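Local coordinates for protein-arginine-phosphatase (Bacillus subtilis subsp. subtilis, PDB 4KK3) that removes phosphate from phosphoarginine residues of many proteins, counteracting the arginine kinase McsB, with almost no activity toward phosphoserine, phosphothreonine or phosphotyrosine peptides, at residues A19-I24 with Q140-L145. Residues are numbered along the deposited sequence; the frame is centred on the assembly and turned at random.
Sequences ALFKSI and QLAKQL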
ATOM      1  N   ALA A  19      -1.311   6.107   3.874  1.00 15.65           N
ATOM      2  CA  ALA A  19      -1.741   7.436   4.323  1.00 14.06           C
ATOM      3  C   ALA A  19      -2.827   7.996   3.417  1.00 15.47           C
ATOM      4  O   ALA A  19      -3.810   8.581   3.908  1.00 18.75           O
ATOM      5  CB  ALA A  19      -0.551   8.377   4.388  1.00 18.12           C
ATOM      6  N   LEU A  20      -2.651   7.847   2.104  1.00 14.44           N
ATOM      7  CA  LEU A  20      -3.672   8.268   1.145  1.00 16.20           C
ATOM      8  C   LEU A  20      -4.992   7.509   1.359  1.00 18.68           C
ATOM      9  O   LEU A  20      -6.075   8.115   1.387  1.00 19.94           O
ATOM     10  CB  LEU A  20      -3.192   8.082  -0.300  1.00 16.77           C
ATOM     11  CG  LEU A  20      -2.065   8.993  -0.801  1.00 18.26           C
ATOM     12  CD1 LEU A  20      -1.535   8.493  -2.133  1.00 20.53           C
ATOM     13  CD2 LEU A  20      -2.601  10.411  -0.952  1.00 25.02           C
ATOM     14  N   PHE A  21      -4.911   6.186   1.501  1.00 16.90           N
ATOM     15  CA  PHE A  21      -6.134   5.398   1.688  1.00 18.72           C
ATOM     16  C   PHE A  21      -6.854   5.654   3.021  1.00 20.94           C
ATOM     17  O   PHE A  21      -8.091   5.646   3.076  1.00 22.71           O
ATOM     18  CB  PHE A  21      -5.868   3.906   1.501  1.00 18.93           C
ATOM     19  CG  PHE A  21      -7.120   3.090   1.410  1.00 20.54           C
ATOM     20  CD1 PHE A  21      -7.987   3.260   0.340  1.00 20.33           C
ATOM     21  CD2 PHE A  21      -7.427   2.159   2.382  1.00 25.73           C
ATOM     22  CE1 PHE A  21      -9.163   2.509   0.255  1.00 21.55           C
ATOM     23  CE2 PHE A  21      -8.600   1.406   2.296  1.00 24.40           C
ATOM     24  CZ  PHE A  21      -9.454   1.590   1.234  1.00 24.62           C
ATOM     25  N   LYS A  22      -6.097   5.866   4.091  1.00 20.22           N
ATOM     26  CA  LYS A  22      -6.717   6.175   5.382  1.00 23.17           C
ATOM     27  C   LYS A  22      -7.558   7.442   5.270  1.00 26.83           C
ATOM     28  O   LYS A  22      -8.667   7.510   5.805  1.00 26.28           O
ATOM     29  CB  LYS A  22      -5.664   6.340   6.473  1.00 24.24           C
ATOM     30  CG  LYS A  22      -5.109   5.027   7.014  1.00 25.69           C
ATOM     31  CD  LYS A  22      -3.904   5.295   7.899  1.00 34.20           C
ATOM     32  CE  LYS A  22      -3.500   4.079   8.709  1.00 41.97           C
ATOM     33  NZ  LYS A  22      -2.259   4.362   9.496  1.00 44.63           N
ATOM     34  N   SER A  23      -7.028   8.433   4.559  1.00 26.76           N
ATOM     35  CA  SER A  23      -7.734   9.695   4.363  1.00 24.48           C
ATOM     36  C   SER A  23      -9.009   9.511   3.549  1.00 27.13           C
ATOM     37  O   SER A  23     -10.081   9.983   3.939  1.00 25.62           O
ATOM     38  CB  SER A  23      -6.829  10.707   3.660  1.00 28.81           C
ATOM     39  OG  SER A  23      -7.500  11.947   3.508  1.00 33.70           O
ATOM     40  N   ILE A  24      -8.868   8.830   2.412  1.00 25.35           N
ATOM     41  CA  ILE A  24      -9.974   8.522   1.510  1.00 26.13           C
ATOM     42  C   ILE A  24     -11.049   7.710   2.225  1.00 25.86           C
ATOM     43  O   ILE A  24     -12.243   8.016   2.130  1.00 29.71           O
ATOM     44  CB  ILE A  24      -9.462   7.707   0.288  1.00 19.41           C
ATOM     45  CG1 ILE A  24      -8.737   8.611  -0.701  1.00 18.95           C
ATOM     46  CG2 ILE A  24     -10.617   7.015  -0.419  1.00 26.29           C
ATOM     47  CD1 ILE A  24      -7.877   7.833  -1.689  1.00 23.32           C
ATOM     48  N   GLN A 140     -10.704   4.366  -6.313  1.00 23.04           N
ATOM     49  CA  GLN A 140     -11.498   3.277  -6.882  1.00 26.76           C
ATOM     50  C   GLN A 140     -11.636   2.134  -5.886  1.00 24.58           C
ATOM     51  O   GLN A 140     -12.708   1.547  -5.773  1.00 24.27           O
ATOM     52  CB  GLN A 140     -10.886   2.729  -8.166  1.00 34.89           C
ATOM     53  CG  GLN A 140     -10.615   3.714  -9.277  1.00 44.28           C
ATOM     54  CD  GLN A 140      -9.860   3.063 -10.431  1.00 49.29           C
ATOM     55  OE1 GLN A 140     -10.389   2.179 -11.116  1.00 52.96           O
ATOM     56  NE2 GLN A 140      -8.611   3.479 -10.638  1.00 37.29           N
ATOM     57  N   LEU A 141     -10.545   1.807  -5.186  1.00 22.61           N
ATOM     58  CA  LEU A 141     -10.572   0.766  -4.167  1.00 21.00           C
ATOM     59  C   LEU A 141     -11.656   1.038  -3.133  1.00 20.77           C
ATOM     60  O   LEU A 141     -12.419   0.148  -2.768  1.00 22.82           O
ATOM     61  CB  LEU A 141      -9.204   0.607  -3.482  1.00 20.14           C
ATOM     62  CG  LEU A 141      -9.082  -0.445  -2.368  1.00 15.96           C
ATOM     63  CD1 LEU A 141      -9.283  -1.859  -2.923  1.00 20.50           C
ATOM     64  CD2 LEU A 141      -7.729  -0.361  -1.656  1.00 16.54           C
ATOM     65  N   ALA A 142     -11.715   2.280  -2.667  1.00 19.23           N
ATOM     66  CA  ALA A 142     -12.712   2.683  -1.694  1.00 23.52           C
ATOM     67  C   ALA A 142     -14.124   2.388  -2.195  1.00 24.85           C
ATOM     68  O   ALA A 142     -14.918   1.773  -1.489  1.00 30.11           O
ATOM     69  CB  ALA A 142     -12.548   4.142  -1.368  1.00 25.21           C
ATOM     70  N   LYS A 143     -14.417   2.797  -3.425  1.00 27.38           N
ATOM     71  CA  LYS A 143     -15.732   2.570  -4.012  1.00 32.59           C
ATOM     72  C   LYS A 143     -16.017   1.077  -4.130  1.00 35.07           C
ATOM     73  O   LYS A 143     -17.148   0.638  -3.932  1.00 35.79           O
ATOM     74  CB  LYS A 143     -15.851   3.237  -5.387  1.00 40.41           C
ATOM     75  CG  LYS A 143     -15.527   4.729  -5.427  1.00 48.08           C
ATOM     76  CD  LYS A 143     -16.521   5.570  -4.642  1.00 59.54           C
ATOM     77  CE  LYS A 143     -16.283   7.058  -4.885  1.00 63.81           C
ATOM     78  NZ  LYS A 143     -17.092   7.931  -3.986  1.00 67.52           N
ATOM     79  N   GLN A 144     -14.988   0.296  -4.445  1.00 27.84           N
ATOM     80  CA  GLN A 144     -15.165  -1.140  -4.596  1.00 31.74           C
ATOM     81  C   GLN A 144     -15.415  -1.812  -3.256  1.00 32.48           C
ATOM     82  O   GLN A 144     -16.252  -2.707  -3.155  1.00 36.80           O
ATOM     83  CB  GLN A 144     -13.957  -1.770  -5.282  1.00 32.38           C
ATOM     84  CG  GLN A 144     -13.889  -1.495  -6.764  1.00 35.72           C
ATOM     85  CD  GLN A 144     -12.562  -1.904  -7.348  1.00 39.92           C
ATOM     86  OE1 GLN A 144     -11.686  -2.397  -6.634  1.00 39.77           O
ATOM     87  NE2 GLN A 144     -12.401  -1.703  -8.651  1.00 41.00           N
ATOM     88  N   LEU A 145     -14.704  -1.369  -2.224  1.00 27.89           N
ATOM     89  CA  LEU A 145     -14.847  -1.976  -0.901  1.00 31.54           C
ATOM     90  C   LEU A 145     -16.269  -1.854  -0.341  1.00 41.03           C
ATOM     91  O   LEU A 145     -16.662  -2.622   0.536  1.00 42.90           O
ATOM     92  CB  LEU A 145     -13.820  -1.412   0.078  1.00 31.58           C
ATOM     93  CG  LEU A 145     -12.390  -1.917  -0.133  1.00 33.38           C
ATOM     94  CD1 LEU A 145     -11.436  -1.164   0.751  1.00 36.86           C
ATOM     95  CD2 LEU A 145     -12.303  -3.409   0.149  1.00 39.05           C
TER
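The ring of Phe21 reaches out from helix 13-28 and ends among Leu141, Ala142 and Leu145, three side chains of helix 124-145. Its CG stands anti to the backbone N (chi1 -168°), directed toward helix 124-145, and the ring continues that way; the axes of segments 19-24 and 140-145 approach to 10.4 Å, at 49°. One interaction uses the ring face: Leu141 CD2 makes a CH-pi contact, 4.1 Å from the centroid of the Phe21 ring and displaced toward the rim, over CE1 and CZ. The two side chains cross at about a right angle. The remaining ring contacts are made at the edge. Leu145 CD1 closes on Phe21 CZ at 3.4 Å, a tight fit, while Ala142 lies beside CE1, its backbone N in the ring plane and its CB 4.1 Å from Phe21 CE1. That same methyl serves a second aliphatic pair: Ile24, about one turn after Phe21 on the same helix, brings CG2 to 3.6 Å from Ala142 CB. Beyond the two segments, Phe21 also touches Val32, Tyr108 and Val109 pack on Leu141, and a salt bridge from Lys143 to Glu28 ties the same two helices. An alanine in place of Phe21 would probably open a gap between the helices, leaving Leu141 CD2 without its aromatic face and Leu145 CD1 without its contact to the ring edge. With no hydrogen bond between the segments, the last helix, 124-145, meets the helix after the phosphate-binding loop here through van der Waals packing and one CH-pi contact, all among buried residues.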